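PDB 3L1W: Endonuclease/exonuclease/phosphatase domain-containing protein from Enterococcus faecalis, which is of unknown function but belongs to the endonuclease/exonuclease/phosphatase family and may act as a 3'-5' RNA exonuclease. Local coordinates for residues N168-E173 and E212-I217. Numbering follows the deposited sequence. Where two conformers were deposited one is given.
Sequences NAESGE and EEIDYI
E170 reaches across to E212-I217 with a chain bent at chi2 (-84°), which turns its carboxylate back over the backbone of E213. Both oxygens share the N-H of E213, each weakly: OE1 lies 3.3 Å from E213 N on the straighter line (160°), OE2 more obliquely. A glutamate suits this place because its length and two acceptors let it also hold two waters. One links E170 OE1 to E213 OE1 and accepts from the S171 N-H; the other joins E170 OE2 to E212 OE1, 4.1 Å apart. Each donating to two carboxylates, they probably soften the repulsion among three acidic side chains. In this DNase I-like sandwich, N168-E173 follows strand 161-164 of one sheet, and E212-I217 runs into the adjacent antiparallel strand 215-220. Asparagine's amide lets N168 ND2 bond L133 O while OD1 lies alongside I214. Branched and apolar, I214 suits a buried site against backbone: CG1 takes the crowded position (chi1 59°), setting CG2 3.8 Å from A169 N. Y216 leaves its backbone toward N168-E173; tyrosine fits because its ring packs beside A169 O, 3.3 Å from Y216 CE2 and also bonded to H176, while its hydroxyl donates to E213 O (2.8 Å) from above the carbonyl plane.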
loop_
_atom_site.group_PDB
_atom_site.type_symbol
_atom_site.label_atom_id
_atom_site.label_comp_id
_atom_site.label_asym_id
_atom_site.label_seq_id
_atom_site.Cartn_x
_atom_site.Cartn_y
_atom_site.Cartn_z
ATOM N N ASN A 168 -20.833 -6.110 10.376
ATOM C CA ASN A 168 -21.241 -5.530 11.656
ATOM C C ASN A 168 -21.204 -6.552 12.790
ATOM O O ASN A 168 -21.942 -6.426 13.766
ATOM C CB ASN A 168 -22.648 -4.906 11.558
ATOM C CG ASN A 168 -22.604 -3.412 11.245
ATOM O OD1 ASN A 168 -21.810 -2.669 11.831
ATOM N ND2 ASN A 168 -23.469 -2.964 10.340
ATOM N N ALA A 169 -20.326 -7.549 12.676
ATOM C CA ALA A 169 -20.283 -8.631 13.660
ATOM C C ALA A 169 -18.857 -9.083 13.915
ATOM O O ALA A 169 -18.125 -9.366 12.972
ATOM C CB ALA A 169 -21.118 -9.822 13.186
ATOM N N GLU A 170 -18.476 -9.163 15.191
ATOM C CA GLU A 170 -17.195 -9.763 15.563
ATOM C C GLU A 170 -17.249 -11.274 15.309
ATOM O O GLU A 170 -18.326 -11.841 15.122
ATOM C CB GLU A 170 -16.847 -9.469 17.026
ATOM C CG GLU A 170 -16.843 -7.977 17.387
ATOM C CD GLU A 170 -15.534 -7.267 17.069
ATOM O OE1 GLU A 170 -14.461 -7.911 17.042
ATOM O OE2 GLU A 170 -15.580 -6.037 16.861
ATOM N N SER A 171 -16.083 -11.917 15.321
ATOM C CA SER A 171 -15.939 -13.284 14.796
ATOM C C SER A 171 -16.805 -14.353 15.458
ATOM O O SER A 171 -17.080 -15.395 14.859
ATOM C CB SER A 171 -14.471 -13.715 14.864
ATOM O OG SER A 171 -14.054 -13.776 16.219
ATOM N N GLY A 172 -17.229 -14.111 16.692
ATOM C CA GLY A 172 -17.926 -15.134 17.453
ATOM C C GLY A 172 -19.426 -15.189 17.229
ATOM O O GLY A 172 -20.097 -16.075 17.769
ATOM N N GLU A 173 -19.968 -14.250 16.452
ATOM C CA GLU A 173 -21.425 -14.188 16.259
ATOM C C GLU A 173 -21.961 -15.339 15.417
ATOM O O GLU A 173 -21.243 -15.891 14.586
ATOM C CB GLU A 173 -21.861 -12.859 15.620
ATOM C CG GLU A 173 -21.769 -11.658 16.544
ATOM C CD GLU A 173 -22.757 -10.552 16.179
ATOM O OE1 GLU A 173 -23.550 -10.731 15.222
ATOM O OE2 GLU A 173 -22.737 -9.506 16.862
ATOM N N GLU A 212 -12.336 -2.912 16.033
ATOM C CA GLU A 212 -13.384 -3.910 15.865
ATOM C C GLU A 212 -13.150 -4.689 14.572
ATOM O O GLU A 212 -12.793 -4.113 13.547
ATOM C CB GLU A 212 -14.762 -3.238 15.845
ATOM C CG GLU A 212 -15.069 -2.463 17.123
ATOM C CD GLU A 212 -16.462 -1.864 17.125
ATOM O OE1 GLU A 212 -17.338 -2.388 16.409
ATOM O OE2 GLU A 212 -16.676 -0.861 17.835
ATOM N N GLU A 213 -13.333 -6.003 14.634
ATOM C CA GLU A 213 -13.211 -6.856 13.456
ATOM C C GLU A 213 -14.596 -7.089 12.872
ATOM O O GLU A 213 -15.270 -8.075 13.202
ATOM C CB GLU A 213 -12.577 -8.200 13.819
ATOM C CG GLU A 213 -11.167 -8.092 14.358
ATOM C CD GLU A 213 -10.648 -9.396 14.936
ATOM O OE1 GLU A 213 -11.351 -10.427 14.845
ATOM O OE2 GLU A 213 -9.533 -9.381 15.494
ATOM N N ILE A 214 -15.032 -6.179 12.010
ATOM C CA ILE A 214 -16.392 -6.277 11.487
ATOM C C ILE A 214 -16.472 -6.400 9.960
ATOM O O ILE A 214 -17.517 -6.765 9.426
ATOM C CB ILE A 214 -17.296 -5.119 11.985
ATOM C CG1 ILE A 214 -16.731 -3.747 11.585
ATOM C CG2 ILE A 214 -17.506 -5.221 13.507
ATOM C CD1 ILE A 214 -17.644 -2.580 12.010
ATOM N N ASP A 215 -15.362 -6.134 9.274
ATOM C CA ASP A 215 -15.310 -6.298 7.816
ATOM C C ASP A 215 -14.595 -7.592 7.490
ATOM O O ASP A 215 -13.619 -7.931 8.151
ATOM C CB ASP A 215 -14.561 -5.131 7.181
ATOM C CG ASP A 215 -15.209 -3.804 7.483
ATOM O OD1 ASP A 215 -16.279 -3.533 6.913
ATOM O OD2 ASP A 215 -14.660 -3.040 8.304
ATOM N N TYR A 216 -15.073 -8.299 6.466
ATOM C CA TYR A 216 -14.585 -9.631 6.124
ATOM C C TYR A 216 -14.541 -9.869 4.626
ATOM O O TYR A 216 -15.347 -9.320 3.866
ATOM C CB TYR A 216 -15.486 -10.708 6.744
ATOM C CG TYR A 216 -15.427 -10.736 8.248
ATOM C CD1 TYR A 216 -14.638 -11.668 8.914
ATOM C CD2 TYR A 216 -16.134 -9.813 9.004
ATOM C CE1 TYR A 216 -14.566 -11.681 10.299
ATOM C CE2 TYR A 216 -16.057 -9.808 10.381
ATOM C CZ TYR A 216 -15.281 -10.745 11.021
ATOM O OH TYR A 216 -15.217 -10.745 12.390
ATOM N N ILE A 217 -13.596 -10.710 4.215
ATOM C CA ILE A 217 -13.584 -11.252 2.870
ATOM C C ILE A 217 -13.654 -12.764 3.004
ATOM O O ILE A 217 -12.678 -13.414 3.384
ATOM C CB ILE A 217 -12.329 -10.817 2.082
ATOM C CG1 ILE A 217 -12.324 -9.300 1.896
ATOM C CG2 ILE A 217 -12.263 -11.528 0.730
ATOM C CD1 ILE A 217 -11.074 -8.785 1.136
HETATM O O HOH W 1 -13.647 -10.511 16.295
HETATM O O HOH W 2 -17.954 -4.753 17.188
#